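Local coordinates for 4-hydroxy-tetrahydrodipicolinate synthase (Methanocaldococcus jannaschii DSM 2661, PDB 2YXG), which probably catalyses the condensation of pyruvate with aspartate beta-semialdehyde to 4-hydroxy-tetrahydrodipicolinate, a step of lysine biosynthesis by the diaminopimelate route, at residues 87-90 with 91-95; 112-115 with 116-120; 222-225 with 226-229; 272-275 with 276-280. All blocks are in the same frame, centred on the assembly; numbering follows the deposited sequence.

Contact 1 of 4, residues 87-90 with 91-95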
# COMPACT_ATOMS: atom_id res chain seq x y z
N LEU A 87 2.64 -0.90 -33.41
CA LEU A 87 2.71 0.55 -33.17
C LEU A 87 4.13 1.10 -33.34
O LEU A 87 4.32 2.22 -33.80
CB LEU A 87 2.16 0.96 -31.77
CG LEU A 87 0.64 0.78 -31.54
CD1 LEU A 87 0.25 0.88 -30.07
CD2 LEU A 87 -0.14 1.82 -32.35
N SER A 88 5.10 0.30 -32.92
CA SER A 88 6.51 0.69 -32.96
C SER A 88 7.02 0.77 -34.39
O SER A 88 7.69 1.72 -34.77
CB SER A 88 7.36 -0.31 -32.15
OG SER A 88 6.92 -0.36 -30.78
N VAL A 89 6.70 -0.27 -35.16
CA VAL A 89 7.05 -0.34 -36.58
C VAL A 89 6.43 0.85 -37.31
O VAL A 89 7.09 1.53 -38.12
CB VAL A 89 6.61 -1.68 -37.20
CG1 VAL A 89 6.62 -1.62 -38.79
CG2 VAL A 89 7.50 -2.82 -36.67
N PHE A 90 5.18 1.14 -36.98
CA PHE A 90 4.55 2.32 -37.53
C PHE A 90 5.25 3.65 -37.16
O PHE A 90 5.43 4.52 -38.00
CB PHE A 90 3.09 2.44 -37.15
CG PHE A 90 2.49 3.74 -37.65
CD1 PHE A 90 2.04 3.85 -38.98
CD2 PHE A 90 2.48 4.89 -36.83
CE1 PHE A 90 1.51 5.04 -39.45
CE2 PHE A 90 1.99 6.08 -37.30
CZ PHE A 90 1.49 6.17 -38.62
N ALA A 91 5.64 3.80 -35.90
CA ALA A 91 6.33 5.01 -35.50
C ALA A 91 7.64 5.16 -36.31
O ALA A 91 8.04 6.25 -36.66
CB ALA A 91 6.61 4.98 -34.03
N GLU A 92 8.31 4.06 -36.59
CA GLU A 92 9.59 4.16 -37.31
C GLU A 92 9.35 4.55 -38.78
O GLU A 92 9.92 5.51 -39.28
CB GLU A 92 10.38 2.87 -37.23
CG GLU A 92 11.82 3.00 -37.79
CD GLU A 92 12.64 1.78 -37.52
OE1 GLU A 92 12.19 0.66 -37.84
OE2 GLU A 92 13.73 1.91 -36.97
N ASP A 93 8.42 3.83 -39.40
CA ASP A 93 8.02 4.02 -40.77
C ASP A 93 7.53 5.42 -40.99
O ASP A 93 7.80 5.98 -42.02
CB ASP A 93 6.88 3.07 -41.14
CG ASP A 93 7.32 1.60 -41.31
OD1 ASP A 93 8.55 1.27 -41.26
OD2 ASP A 93 6.38 0.75 -41.49
N VAL A 94 6.79 6.00 -40.05
CA VAL A 94 6.24 7.32 -40.27
C VAL A 94 7.24 8.46 -40.03
O VAL A 94 6.97 9.58 -40.41
CB VAL A 94 4.90 7.54 -39.49
CG1 VAL A 94 5.15 7.79 -37.98
CG2 VAL A 94 4.14 8.69 -40.06
N GLY A 95 8.40 8.20 -39.42
CA GLY A 95 9.39 9.31 -39.25
C GLY A 95 9.64 9.84 -37.86
O GLY A 95 10.35 10.84 -37.71

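Contact 2 of 4, residues 112-115 with 116-120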
# COMPACT_ATOMS: atom_id res chain seq x y z
N GLU A 112 10.02 -11.32 -16.35
CA GLU A 112 10.51 -12.04 -17.53
C GLU A 112 9.55 -11.77 -18.69
O GLU A 112 9.98 -11.58 -19.86
CB GLU A 112 10.63 -13.55 -17.18
CG GLU A 112 11.22 -14.46 -18.27
CD GLU A 112 12.54 -13.93 -18.92
OE1 GLU A 112 13.41 -13.32 -18.22
OE2 GLU A 112 12.68 -14.15 -20.14
N GLY A 113 8.26 -11.71 -18.36
CA GLY A 113 7.22 -11.33 -19.36
C GLY A 113 7.47 -9.93 -19.88
O GLY A 113 7.43 -9.68 -21.08
N LEU A 114 7.77 -9.01 -18.98
CA LEU A 114 8.22 -7.66 -19.37
C LEU A 114 9.46 -7.66 -20.24
O LEU A 114 9.49 -6.93 -21.22
CB LEU A 114 8.46 -6.76 -18.15
CG LEU A 114 7.23 -6.39 -17.28
CD1 LEU A 114 7.65 -5.66 -15.99
CD2 LEU A 114 6.24 -5.52 -18.09
N ARG A 115 10.49 -8.42 -19.86
CA ARG A 115 11.72 -8.46 -20.65
C ARG A 115 11.41 -8.93 -22.07
O ARG A 115 11.83 -8.34 -23.05
CB ARG A 115 12.77 -9.35 -19.98
CG ARG A 115 14.24 -9.27 -20.52
CD ARG A 115 15.12 -10.48 -20.00
NE ARG A 115 14.60 -11.77 -20.48
CZ ARG A 115 14.63 -12.14 -21.77
NH1 ARG A 115 15.21 -11.35 -22.68
NH2 ARG A 115 14.10 -13.30 -22.15
N LYS A 116 10.64 -9.99 -22.18
CA LYS A 116 10.33 -10.60 -23.47
C LYS A 116 9.50 -9.64 -24.29
O LYS A 116 9.79 -9.40 -25.47
CB LYS A 116 9.54 -11.87 -23.25
CG LYS A 116 10.33 -13.15 -22.96
CD LYS A 116 9.34 -14.36 -22.89
CE LYS A 116 10.04 -15.66 -23.13
NZ LYS A 116 10.58 -16.23 -21.84
N HIS A 117 8.44 -9.10 -23.68
CA HIS A 117 7.68 -7.99 -24.27
C HIS A 117 8.56 -6.88 -24.84
O HIS A 117 8.47 -6.60 -26.04
CB HIS A 117 6.64 -7.42 -23.30
CG HIS A 117 5.82 -6.30 -23.86
ND1 HIS A 117 6.16 -4.97 -23.70
CD2 HIS A 117 4.67 -6.31 -24.57
CE1 HIS A 117 5.24 -4.21 -24.27
NE2 HIS A 117 4.32 -5.00 -24.81
N PHE A 118 9.43 -6.29 -24.02
CA PHE A 118 10.26 -5.14 -24.54
C PHE A 118 11.33 -5.63 -25.52
O PHE A 118 11.78 -4.90 -26.37
CB PHE A 118 10.92 -4.30 -23.40
CG PHE A 118 9.94 -3.47 -22.61
CD1 PHE A 118 9.12 -2.51 -23.24
CD2 PHE A 118 9.78 -3.66 -21.26
CE1 PHE A 118 8.20 -1.75 -22.52
CE2 PHE A 118 8.87 -2.86 -20.51
CZ PHE A 118 8.10 -1.92 -21.15
N GLY A 119 11.76 -6.88 -25.36
CA GLY A 119 12.69 -7.54 -26.29
C GLY A 119 12.09 -7.58 -27.69
O GLY A 119 12.76 -7.24 -28.65
N LYS A 120 10.82 -7.98 -27.81
CA LYS A 120 10.15 -8.03 -29.13
C LYS A 120 10.02 -6.62 -29.73
O LYS A 120 10.17 -6.44 -30.94
CB LYS A 120 8.75 -8.70 -29.08
CG LYS A 120 8.70 -10.16 -28.55
CD LYS A 120 9.15 -11.22 -29.59
CE LYS A 120 7.98 -11.70 -30.50
NZ LYS A 120 8.39 -12.35 -31.83

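Contact 3 of 4, residues 222-225 with 226-229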
# COMPACT_ATOMS: atom_id res chain seq x y z
N GLY A 222 23.44 22.34 -12.70
CA GLY A 222 23.85 22.09 -11.32
C GLY A 222 23.61 23.31 -10.47
O GLY A 222 24.19 23.45 -9.41
N ASP A 223 22.75 24.19 -10.95
CA ASP A 223 22.38 25.40 -10.20
C ASP A 223 21.02 25.18 -9.51
O ASP A 223 19.96 25.62 -9.97
CB ASP A 223 22.39 26.62 -11.12
CG ASP A 223 22.24 27.92 -10.35
OD1 ASP A 223 22.15 27.89 -9.10
OD2 ASP A 223 22.19 28.98 -11.00
N PHE A 224 21.06 24.47 -8.40
CA PHE A 224 19.82 24.07 -7.72
C PHE A 224 19.13 25.17 -6.95
O PHE A 224 17.91 25.11 -6.74
CB PHE A 224 20.03 22.78 -6.88
CG PHE A 224 20.06 21.56 -7.74
CD1 PHE A 224 18.89 20.87 -8.03
CD2 PHE A 224 21.23 21.16 -8.36
CE1 PHE A 224 18.93 19.75 -8.91
CE2 PHE A 224 21.26 20.04 -9.20
CZ PHE A 224 20.11 19.34 -9.47
N GLU A 225 19.90 26.16 -6.51
CA GLU A 225 19.31 27.40 -5.99
C GLU A 225 18.31 27.99 -7.00
O GLU A 225 17.19 28.30 -6.63
CB GLU A 225 20.39 28.42 -5.66
CG GLU A 225 19.85 29.66 -4.97
CD GLU A 225 19.47 29.42 -3.50
OE1 GLU A 225 19.72 28.29 -2.97
OE2 GLU A 225 18.92 30.36 -2.86
N LYS A 226 18.71 28.14 -8.25
CA LYS A 226 17.76 28.66 -9.23
C LYS A 226 16.69 27.66 -9.74
O LYS A 226 15.57 28.08 -10.07
CB LYS A 226 18.49 29.39 -10.35
CG LYS A 226 19.40 30.48 -9.76
CD LYS A 226 20.30 31.20 -10.77
CE LYS A 226 19.51 32.15 -11.70
NZ LYS A 226 18.21 32.69 -11.12
N ALA A 227 17.03 26.36 -9.80
CA ALA A 227 16.05 25.32 -10.12
C ALA A 227 14.95 25.39 -9.06
O ALA A 227 13.77 25.38 -9.41
CB ALA A 227 16.67 23.89 -10.23
N ARG A 228 15.35 25.55 -7.80
CA ARG A 228 14.42 25.50 -6.67
C ARG A 228 13.41 26.62 -6.73
O ARG A 228 12.24 26.45 -6.42
CB ARG A 228 15.17 25.67 -5.38
CG ARG A 228 15.50 24.43 -4.62
CD ARG A 228 16.23 24.89 -3.35
NE ARG A 228 17.36 24.03 -3.21
CZ ARG A 228 18.64 24.37 -3.15
NH1 ARG A 228 19.03 25.62 -3.10
NH2 ARG A 228 19.50 23.39 -3.09
N GLU A 229 13.90 27.79 -7.10
CA GLU A 229 13.06 28.94 -7.21
C GLU A 229 11.87 28.69 -8.18
O GLU A 229 10.73 29.06 -7.90
CB GLU A 229 13.88 30.18 -7.66
CG GLU A 229 13.10 31.49 -7.35
CD GLU A 229 13.18 32.55 -8.46
OE1 GLU A 229 14.24 33.27 -8.54
OE2 GLU A 229 12.17 32.65 -9.22

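Contact 4 of 4, residues 272-275 with 276-280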
# COMPACT_ATOMS: atom_id res chain seq x y z
N SER A 272 -14.70 18.09 -11.24
CA SER A 272 -15.69 18.64 -10.25
C SER A 272 -15.57 20.17 -10.10
O SER A 272 -14.50 20.77 -10.37
CB SER A 272 -15.54 17.96 -8.88
OG SER A 272 -14.49 18.56 -8.12
N GLU A 273 -16.67 20.80 -9.68
CA GLU A 273 -16.69 22.28 -9.56
C GLU A 273 -15.66 22.72 -8.54
O GLU A 273 -14.96 23.72 -8.72
CB GLU A 273 -18.08 22.79 -9.19
CG GLU A 273 -19.03 22.86 -10.38
CD GLU A 273 -18.47 23.75 -11.50
OE1 GLU A 273 -18.02 24.88 -11.17
OE2 GLU A 273 -18.47 23.30 -12.68
N GLU A 274 -15.52 21.94 -7.48
CA GLU A 274 -14.55 22.29 -6.43
C GLU A 274 -13.09 22.24 -6.92
O GLU A 274 -12.25 23.05 -6.56
CB GLU A 274 -14.73 21.34 -5.28
CG GLU A 274 -14.04 21.78 -4.07
CD GLU A 274 -14.17 20.74 -2.97
OE1 GLU A 274 -15.29 20.68 -2.38
OE2 GLU A 274 -13.17 20.02 -2.70
N HIS A 275 -12.79 21.23 -7.71
CA HIS A 275 -11.46 21.08 -8.26
C HIS A 275 -11.18 22.15 -9.32
O HIS A 275 -10.06 22.64 -9.38
CB HIS A 275 -11.28 19.64 -8.77
CG HIS A 275 -11.18 18.63 -7.67
ND1 HIS A 275 -11.33 17.27 -7.89
CD2 HIS A 275 -10.97 18.77 -6.34
CE1 HIS A 275 -11.18 16.62 -6.75
NE2 HIS A 275 -10.97 17.51 -5.79
N LYS A 276 -12.21 22.54 -10.10
CA LYS A 276 -12.09 23.61 -11.12
C LYS A 276 -11.61 24.92 -10.54
O LYS A 276 -10.66 25.58 -11.05
CB LYS A 276 -13.42 23.90 -11.78
CG LYS A 276 -13.82 22.91 -12.85
CD LYS A 276 -14.63 23.64 -13.91
CE LYS A 276 -15.13 22.64 -15.01
NZ LYS A 276 -16.18 21.67 -14.49
N LYS A 277 -12.27 25.29 -9.43
CA LYS A 277 -11.96 26.53 -8.70
C LYS A 277 -10.54 26.54 -8.15
O LYS A 277 -9.86 27.51 -8.24
CB LYS A 277 -12.96 26.72 -7.57
CG LYS A 277 -14.38 26.93 -8.04
CD LYS A 277 -15.21 27.47 -6.85
CE LYS A 277 -16.72 27.54 -7.23
NZ LYS A 277 -17.54 28.15 -6.12
N ILE A 278 -10.09 25.43 -7.60
CA ILE A 278 -8.70 25.32 -7.11
C ILE A 278 -7.72 25.54 -8.28
O ILE A 278 -6.77 26.35 -8.21
CB ILE A 278 -8.46 23.96 -6.35
CG1 ILE A 278 -9.13 24.03 -4.94
CG2 ILE A 278 -6.93 23.69 -6.15
CD1 ILE A 278 -9.69 22.74 -4.40
N LEU A 279 -7.99 24.86 -9.38
CA LEU A 279 -7.16 25.04 -10.57
C LEU A 279 -7.18 26.49 -11.03
O LEU A 279 -6.09 27.07 -11.31
CB LEU A 279 -7.59 24.09 -11.71
CG LEU A 279 -6.78 24.22 -13.01
CD1 LEU A 279 -5.25 24.10 -12.79
CD2 LEU A 279 -7.28 23.23 -14.00
N GLU A 280 -8.39 27.09 -11.11
CA GLU A 280 -8.51 28.47 -11.56
C GLU A 280 -7.69 29.42 -10.69
O GLU A 280 -7.04 30.35 -11.19
CB GLU A 280 -9.96 28.96 -11.52
CG GLU A 280 -10.84 28.57 -12.68
CD GLU A 280 -12.32 28.83 -12.35
OE1 GLU A 280 -12.55 29.57 -11.39
OE2 GLU A 280 -13.24 28.33 -13.03

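Contact 1 of 4, residues 87-90 with 91-95
Asp93 N donates to Val89 O at 2.9 Å with an N-H...O angle of 171°, the straightest of four backbone bonds in this last part of helix 81-94. Ala91 N to Leu87 O, Glu92 N to Ser88 O and Val94 N to Phe90 O share the four-residue spacing. Two polar side chains look elsewhere: Ser88 OG bonds Ala84 O, while the extended chain of Glu92 carries OE2 to the backbone N of Asn126. Asp93 runs alongside Val89, the two pointing the same way, with Asp93 OD2 3.6 Å from Val89 CG1. Phe90 and Val94 form the apolar flank. Phe90 CG lies anti to the backbone N (chi1 175°), which lays the ring beside the next turn, where Val94 CB sits over one face, 4.1 Å from the ring centroid, in a CH-pi contact offset toward the rim. Val94 CG1 adds a contact of 3.7 Å to Phe90 CE2. With an alanine here Val94 would probably lose its aromatic cover, and a gap would open where the side chain meets Lys56 of helix 52-66. Gly95 N bonds back to Glu92 O (3.1 Å) and weakly to Ala91 O; Gly95, at positive phi, is the C-prime residue of a Schellman motif ending this helix of a beta-alpha-beta unit in the TIM barrel, between strands 71-75 and 98-102.

Contact 2 of 4, residues 112-115 with 116-120
Lys116 meets Glu112 twice, four residues apart on helix 111-124: its backbone N donates to Glu112 O at 2.9 Å, and its NZ reaches Glu112 OE2 in a weak salt bridge of 3.4 Å. The carboxylate has a firmer partner in Arg115, which grips it side-on with two nitrogens, one for each oxygen. Arg115 NE gives a nearly straight bond to Glu112 OE1 (3.0 Å, 167°), while Arg115 NH2 takes the syn lone pair of Glu112 OE2 at 2.6 Å. Both oxygens lie close to the guanidinium plane. The grip depends on a bend in the glutamate chain at chi2 (49°), which turns the carboxylate toward the next turn, where Arg115 and Lys116 reach it. OE2 thus serves both basic residues, and two positive groups gathered round one carboxylate would probably favour its ionised form. Arg115 NH1 also has a long, weak ion pair with Glu153 of helix 144-153, and the body of the side chain packs on that helix.

The main chain is satisfied by His117 N to Gly113 O, Phe118 N to Leu114 O and Gly119 N to Arg115 O, the last at 2.7 Å; Gly113 N is taken by Thr110 OG1. On the neighbouring subunit, Leu266 packs against Lys116. A salt-bridge network with i, i+3, i+4 spacing thus marks one flank of a barrel helix, in the beta-alpha-beta unit joining strands 98-102 and 129-133, while Phe118 lies on its buried side.

Contact 3 of 4, residues 222-225 with 226-229
Asp223 touches Lys226 just after Gly222, which, at positive phi, is the C-prime residue of the Schellman motif closing helix 209-221. At the N-cap of the next helix, Asp223 accepts Ala227 N through its backbone O at 3.0 Å, in the carbonyl plane. Its carboxylate lies against the methylenes of Lys226 rather than the amine: Asp223 OD2 and Lys226 NZ stay 5.4 Å apart. Phe224 comes next, its O receiving Arg228 N at 2.8 Å; the same O lies over one face of the Arg228 guanidinium, 3.6 Å above the plane and offset toward the rim. Glu225 turns at chi2 (74°) to bring OE1 within 2.8 Å of Arg228 NH1, a salt bridge made at the guanidinium edge with the two planes 77° apart. The other nitrogens of Arg228 look across the subunit boundary: NE bonds Ala194 O of the third subunit, and NH2 bonds Ile193 O of that subunit weakly. The ring of Phe224 meets the ring of Phe224 of the third subunit, planes about 55° apart. This first turn of helix 224-240 packs against two helices of its own chain: Phe224 and Ala227 rest on Leu190 of helix 189-194 and on Ala219 of helix 209-221.

Contact 4 of 4, residues 272-275 with 276-280
Lys276 N donates to Ser272 O at 2.9 Å, nearly along the C=O axis, and opens the first turn of helix 273-286, with Lys277 N to Glu273 O and Leu279 N to His275 O continuing it. Ser272 is the N-cap: its OG accepts His275 N at 3.2 Å (158°), a capping bond for an amide that has no preceding helical carbonyl to meet. Glu244 OE2 ties this end to the rest of the chain, taking both Ser272 N and His275 ND1. Across the turn, the bend at chi2 (-58°) brings Glu273 OE2 round to Lys276 NZ at 3.3 Å, a weak bond within a salt bridge. The amine's stronger partner is Met271 O, just before the helix, with Glu270 a long and weak ion pair beyond. A leucine in place of Lys276 would probably leave the Glu273 carboxylate without its opposite charge and Met271 O without this donor. The aliphatic part of Lys276 stays close to the main chain, its CG 3.3 Å from Ser272 O. Leu279 turns to the buried side, against Thr252 and Ala253 of helix 248-256. On the exposed side, Ile278 CD1 rests 3.4 Å from Glu274 O.

All four contacts are local to single helices. Contacts 1 and 2 lie in beta-alpha-beta units, on consecutive helices on the outside of the TIM barrel, with centres 19 Å apart and nearest atoms about 7 Å apart. Contacts 3 and 4 belong to the helices that follow the last barrel strand; their centres are 30 Å apart and lie 38 to 41 Å from those of contacts 1 and 2. The predicted active site is nearest contact 2: the side chain of Phe118 is about 7 Å from that of Tyr132 and about 10 Å from that of Lys161, the probable Schiff-base residue. Contacts 2 and 3 also face other subunits.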